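Local coordinates for protein C-domain type II peptide synthetase (Streptomyces globisporus, PDB 4ZNM) that belongs to the condensation-domain family of type II, free-standing peptide synthetases, and shares the fold of the CoA-dependent acyltransferase clan, at residues 363-367 and 429-433; 367-373 and 408-414. Residue numbers count along the deposited sequence, not the author numbering.

Contact 1. Residues 363-367 and 429-433; sequences SDNHQ and NTNRF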
loop_
_atom_site.group_PDB
_atom_site.type_symbol
_atom_site.label_atom_id
_atom_site.label_comp_id
_atom_site.label_asym_id
_atom_site.label_seq_id
_atom_site.Cartn_x
_atom_site.Cartn_y
_atom_site.Cartn_z
ATOM N N SER A 363 3.416 -4.807 22.343
ATOM C CA SER A 363 3.556 -5.821 23.354
ATOM C C SER A 363 4.692 -6.729 22.905
ATOM O O SER A 363 5.092 -6.763 21.707
ATOM C CB SER A 363 2.244 -6.556 23.593
ATOM O OG SER A 363 1.964 -7.447 22.550
ATOM N N ASP A 364 5.257 -7.423 23.880
ATOM C CA ASP A 364 6.486 -8.158 23.675
ATOM C C ASP A 364 6.205 -9.367 22.811
ATOM O O ASP A 364 7.067 -9.818 22.088
ATOM C CB ASP A 364 7.080 -8.578 25.028
ATOM C CG ASP A 364 8.539 -8.923 24.939
ATOM O OD1 ASP A 364 9.313 -8.114 24.376
ATOM O OD2 ASP A 364 8.911 -10.002 25.428
ATOM N N ASN A 365 4.979 -9.872 22.888
ATOM C CA ASN A 365 4.627 -11.121 22.246
ATOM C C ASN A 365 3.527 -10.986 21.206
ATOM O O ASN A 365 3.033 -11.993 20.711
ATOM C CB ASN A 365 4.215 -12.132 23.308
ATOM C CG ASN A 365 5.403 -12.625 24.120
ATOM O OD1 ASN A 365 5.508 -12.350 25.314
ATOM N ND2 ASN A 365 6.321 -13.341 23.460
ATOM N N HIS A 366 3.114 -9.764 20.887
ATOM C CA HIS A 366 2.132 -9.589 19.805
ATOM C C HIS A 366 2.474 -8.427 18.877
ATOM O O HIS A 366 3.221 -7.525 19.259
ATOM C CB HIS A 366 0.713 -9.370 20.356
ATOM C CG HIS A 366 0.252 -10.460 21.275
ATOM N ND1 HIS A 366 -0.611 -11.462 20.881
ATOM C CD2 HIS A 366 0.552 -10.708 22.568
ATOM C CE1 HIS A 366 -0.822 -12.280 21.894
ATOM N NE2 HIS A 366 -0.129 -11.844 22.929
ATOM N N GLN A 367 1.895 -8.466 17.669
ATOM C CA GLN A 367 1.855 -7.320 16.784
ATOM C C GLN A 367 0.484 -7.124 16.172
ATOM O O GLN A 367 -0.312 -8.054 16.035
ATOM C CB GLN A 367 2.871 -7.474 15.654
ATOM C CG GLN A 367 4.305 -7.321 16.035
ATOM C CD GLN A 367 5.218 -7.493 14.815
ATOM O OE1 GLN A 367 5.233 -8.554 14.205
ATOM N NE2 GLN A 367 5.945 -6.435 14.440
ATOM N N ASN A 429 7.407 -8.871 9.687
ATOM C CA ASN A 429 8.766 -8.577 10.135
ATOM C C ASN A 429 9.457 -9.884 10.519
ATOM O O ASN A 429 8.974 -10.625 11.378
ATOM C CB ASN A 429 8.779 -7.637 11.319
ATOM C CG ASN A 429 8.077 -6.297 11.069
ATOM O OD1 ASN A 429 7.463 -5.740 11.981
ATOM N ND2 ASN A 429 8.212 -5.760 9.881
ATOM N N THR A 430 10.590 -10.153 9.887
ATOM C CA THR A 430 11.308 -11.410 10.080
ATOM C C THR A 430 11.990 -11.479 11.440
ATOM O O THR A 430 12.374 -12.560 11.900
ATOM C CB THR A 430 12.346 -11.602 8.957
ATOM O OG1 THR A 430 13.111 -10.408 8.802
ATOM C CG2 THR A 430 11.654 -11.860 7.660
ATOM N N ASN A 431 12.110 -10.339 12.112
ATOM C CA ASN A 431 12.544 -10.335 13.512
ATOM C C ASN A 431 11.417 -10.750 14.491
ATOM O O ASN A 431 11.632 -10.806 15.696
ATOM C CB ASN A 431 13.074 -8.957 13.901
ATOM C CG ASN A 431 12.148 -7.847 13.490
ATOM O OD1 ASN A 431 11.783 -7.748 12.333
ATOM N ND2 ASN A 431 11.774 -6.997 14.430
ATOM N N ARG A 432 10.232 -11.066 13.979
ATOM C CA ARG A 432 9.101 -11.395 14.839
ATOM C C ARG A 432 8.401 -12.660 14.380
ATOM O O ARG A 432 7.865 -13.387 15.189
ATOM C CB ARG A 432 8.094 -10.238 14.858
ATOM C CG ARG A 432 8.628 -8.925 15.467
ATOM C CD ARG A 432 9.060 -9.040 16.954
ATOM N NE ARG A 432 7.972 -9.333 17.870
ATOM C CZ ARG A 432 7.165 -8.419 18.389
ATOM N NH1 ARG A 432 7.306 -7.143 18.064
ATOM N NH2 ARG A 432 6.194 -8.792 19.223
ATOM N N PHE A 433 8.383 -12.915 13.072
ATOM C CA PHE A 433 7.700 -14.097 12.558
ATOM C C PHE A 433 8.593 -14.934 11.696
ATOM O O PHE A 433 9.336 -14.409 10.870
ATOM C CB PHE A 433 6.461 -13.706 11.735
ATOM C CG PHE A 433 5.267 -13.339 12.568
ATOM C CD1 PHE A 433 4.521 -14.332 13.199
ATOM C CD2 PHE A 433 4.884 -12.013 12.718
ATOM C CE1 PHE A 433 3.400 -14.007 13.963
ATOM C CE2 PHE A 433 3.777 -11.664 13.470
ATOM C CZ PHE A 433 3.016 -12.666 14.089
HETATM O O HOH W 1 5.270 -5.356 19.249
HETATM O O HOH W 2 5.339 -8.563 11.484
#
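Two carboxamides make the firmest link between these segments: Gln367 NE2 donates to Asn429 OD1 at 3.0 Å. A water reinforces it, donating to Gln367 OE1 (2.7 Å) and accepting from Asn429 N (2.8 Å), so both ends of the glutamine amide are engaged, NE2 also bonding Asp408 OD1. Arg432 reaches across to the bend at 363-366, where NH2 makes weak hydrogen bonds to Ser363 O (3.4 Å) and His366 O (3.2 Å), and a second water joins NH1 to Ser363 O. The same guanidinium is held more firmly from outside, through NE to Ile232 O and NH2 to Thr230 OG1, while Asn429 ND2 bonds Ile406 O. Around these bonds, Gln367 CG lies over one guanidinium face, and Gln367 OE1 sits 3.5 Å from Phe433 CE2. Residues 429-432 form a type I beta turn, closed by Arg432 N to Asn429 O (2.9 Å). It belongs to a strand-to-helix connection between strand 422-429 and helix 435-454, tied to the loop entering strand 366-373 of the same sheet.

Contact 2. Residues 367-373 and 408-414; sequences QISVFQA and DGVLWSI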
loop_
_atom_site.group_PDB
_atom_site.type_symbol
_atom_site.label_atom_id
_atom_site.label_comp_id
_atom_site.label_asym_id
_atom_site.label_seq_id
_atom_site.Cartn_x
_atom_site.Cartn_y
_atom_site.Cartn_z
ATOM N N GLN A 367 1.895 -8.466 17.669
ATOM C CA GLN A 367 1.855 -7.320 16.784
ATOM C C GLN A 367 0.484 -7.124 16.172
ATOM O O GLN A 367 -0.312 -8.054 16.035
ATOM C CB GLN A 367 2.871 -7.474 15.654
ATOM C CG GLN A 367 4.305 -7.321 16.035
ATOM C CD GLN A 367 5.218 -7.493 14.815
ATOM O OE1 GLN A 367 5.233 -8.554 14.205
ATOM N NE2 GLN A 367 5.945 -6.435 14.440
ATOM N N ILE A 368 0.215 -5.915 15.740
ATOM C CA ILE A 368 -1.034 -5.694 15.076
ATOM C C ILE A 368 -0.901 -6.012 13.584
ATOM O O ILE A 368 0.178 -5.912 12.999
ATOM C CB ILE A 368 -1.547 -4.285 15.288
ATOM C CG1 ILE A 368 -0.579 -3.253 14.763
ATOM C CG2 ILE A 368 -1.811 -4.033 16.762
ATOM C CD1 ILE A 368 -1.316 -2.194 14.015
ATOM N N SER A 369 -2.022 -6.406 13.004
ATOM C CA SER A 369 -2.120 -6.614 11.581
ATOM C C SER A 369 -3.095 -5.630 10.962
ATOM O O SER A 369 -4.030 -5.134 11.606
ATOM C CB SER A 369 -2.550 -8.047 11.268
ATOM O OG SER A 369 -3.941 -8.187 11.468
ATOM N N VAL A 370 -2.820 -5.331 9.707
ATOM C CA VAL A 370 -3.625 -4.452 8.887
ATOM C C VAL A 370 -4.095 -5.232 7.650
ATOM O O VAL A 370 -3.329 -5.986 7.058
ATOM C CB VAL A 370 -2.810 -3.220 8.435
ATOM C CG1 VAL A 370 -3.645 -2.295 7.607
ATOM C CG2 VAL A 370 -2.252 -2.449 9.627
ATOM N N PHE A 371 -5.316 -4.988 7.219
ATOM C CA PHE A 371 -5.855 -5.650 6.038
ATOM C C PHE A 371 -6.354 -4.569 5.091
ATOM O O PHE A 371 -7.328 -3.898 5.387
ATOM C CB PHE A 371 -6.959 -6.617 6.439
ATOM C CG PHE A 371 -7.365 -7.599 5.348
ATOM C CD1 PHE A 371 -8.268 -7.242 4.371
ATOM C CD2 PHE A 371 -6.862 -8.885 5.343
ATOM C CE1 PHE A 371 -8.639 -8.148 3.372
ATOM C CE2 PHE A 371 -7.227 -9.804 4.357
ATOM C CZ PHE A 371 -8.122 -9.429 3.370
ATOM N N GLN A 372 -5.656 -4.379 3.972
ATOM C CA GLN A 372 -5.947 -3.259 3.081
ATOM C C GLN A 372 -6.183 -3.656 1.652
ATOM O O GLN A 372 -5.586 -4.584 1.148
ATOM C CB GLN A 372 -4.803 -2.226 3.095
ATOM C CG GLN A 372 -3.671 -2.409 2.126
ATOM C CD GLN A 372 -2.782 -1.177 2.052
ATOM O OE1 GLN A 372 -1.615 -1.238 2.396
ATOM N NE2 GLN A 372 -3.332 -0.058 1.585
ATOM N N ALA A 373 -7.017 -2.869 0.996
ATOM C CA ALA A 373 -7.132 -2.893 -0.448
ATOM C C ALA A 373 -6.234 -1.796 -0.991
ATOM O O ALA A 373 -6.241 -0.680 -0.518
ATOM C CB ALA A 373 -8.600 -2.685 -0.884
ATOM N N ASP A 408 5.998 -1.766 11.894
ATOM C CA ASP A 408 5.800 -2.607 13.092
ATOM C C ASP A 408 4.468 -3.323 13.032
ATOM O O ASP A 408 3.501 -2.904 13.634
ATOM C CB ASP A 408 5.904 -1.744 14.368
ATOM C CG ASP A 408 6.142 -2.568 15.657
ATOM O OD1 ASP A 408 5.942 -3.796 15.672
ATOM O OD2 ASP A 408 6.507 -1.956 16.688
ATOM N N GLY A 409 4.431 -4.421 12.299
ATOM C CA GLY A 409 3.221 -5.215 12.203
ATOM C C GLY A 409 3.155 -6.129 11.009
ATOM O O GLY A 409 4.156 -6.372 10.322
ATOM N N VAL A 410 1.966 -6.661 10.793
ATOM C CA VAL A 410 1.689 -7.578 9.683
ATOM C C VAL A 410 0.788 -6.831 8.716
ATOM O O VAL A 410 -0.138 -6.133 9.144
ATOM C CB VAL A 410 1.023 -8.866 10.187
ATOM C CG1 VAL A 410 0.613 -9.759 9.051
ATOM C CG2 VAL A 410 1.961 -9.598 11.125
ATOM N N LEU A 411 1.062 -6.931 7.422
ATOM C CA LEU A 411 0.251 -6.218 6.472
ATOM C C LEU A 411 -0.253 -7.147 5.360
ATOM O O LEU A 411 0.535 -7.817 4.683
ATOM C CB LEU A 411 1.024 -5.067 5.879
ATOM C CG LEU A 411 0.336 -4.294 4.770
ATOM C CD1 LEU A 411 -0.869 -3.644 5.334
ATOM C CD2 LEU A 411 1.262 -3.248 4.198
ATOM N N TRP A 412 -1.572 -7.181 5.194
ATOM C CA TRP A 412 -2.185 -7.822 4.025
ATOM C C TRP A 412 -2.539 -6.740 3.043
ATOM O O TRP A 412 -3.220 -5.786 3.387
ATOM C CB TRP A 412 -3.446 -8.592 4.379
ATOM C CG TRP A 412 -3.319 -9.649 5.370
ATOM C CD1 TRP A 412 -3.138 -9.493 6.698
ATOM C CD2 TRP A 412 -3.433 -11.055 5.137
ATOM N NE1 TRP A 412 -3.104 -10.716 7.311
ATOM C CE2 TRP A 412 -3.287 -11.689 6.370
ATOM C CE3 TRP A 412 -3.647 -11.832 3.995
ATOM C CZ2 TRP A 412 -3.337 -13.083 6.505
ATOM C CZ3 TRP A 412 -3.690 -13.196 4.127
ATOM C CH2 TRP A 412 -3.549 -13.808 5.370
ATOM N N SER A 413 -2.090 -6.896 1.809
ATOM C CA SER A 413 -2.273 -5.899 0.761
ATOM C C SER A 413 -2.884 -6.589 -0.468
ATOM O O SER A 413 -2.212 -7.395 -1.106
ATOM C CB SER A 413 -0.926 -5.249 0.420
ATOM O OG SER A 413 -1.052 -4.254 -0.587
ATOM N N ILE A 414 -4.150 -6.284 -0.763
ATOM C CA ILE A 414 -4.902 -6.934 -1.829
ATOM C C ILE A 414 -5.134 -5.972 -2.989
ATOM O O ILE A 414 -5.777 -4.939 -2.785
ATOM C CB ILE A 414 -6.276 -7.414 -1.348
ATOM C CG1 ILE A 414 -6.179 -8.169 -0.017
ATOM C CG2 ILE A 414 -6.939 -8.258 -2.414
ATOM C CD1 ILE A 414 -5.446 -9.438 -0.089
HETATM O O HOH W 2 5.339 -8.563 11.484
HETATM O O HOH W 3 2.464 -4.064 16.022
#
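Trp412 and Gln372 bury the largest areas, about 75 Å² each, on opposite faces of a parallel strand pair. Phe371 CD2 lies over one face of the indole and 3.6 Å from Trp412 CB, the two rings meeting obliquely. Tyr276 meets both rings from helix 268-284, and Phe441 and Tyr445 of helix 435-454 close in on the indole. On the other face Gln372 leans across the ladder, bringing OE1 to 3.9 Å from Leu411 CD1, beside Val370 CB packed 3.7 Å from the same methyl. The backbone follows the parallel pattern in which one residue bonds two partners: Val370 N donates to Val410 O (2.9 Å) and Val370 O accepts from Trp412 N (2.8 Å), a step that Gln372 repeats with Trp412 and Ile414. These are neighbouring inner strands of the mixed C-terminal sheet of the condensation fold; the helix-free chain between them lends strands 383-385 and 388-392 to the other sheet. Gln367, third in buried area, acts where the ladder starts, its NE2 donating to Asp408 OD1 at 2.9 Å, while Asp408 OD2 forms a salt bridge with Arg234. Next door, a CB on Gly409 would collide with Ile368 O and the preceding carbonyl oxygen.

Overall arrangement
One strand can serve two kinds of contact along its length, as strand 366-373 does here. Contact 2 lies in the buried middle of the sheet, about 10 Å from the chain centre, and relies on regular main-chain bonds with aromatic and aliphatic packing. Contact 1 sits at the strand's start, about 21 Å out and only partly buried, where side-chain amides and a guanidinium take over from the ladder. Gln367 belongs to both, and one water is common to them. Phe433 CE2 also touches Val410 CG2 at 3.6 Å. Along the chain, contact 2 is nested within the loop that contact 1 closes.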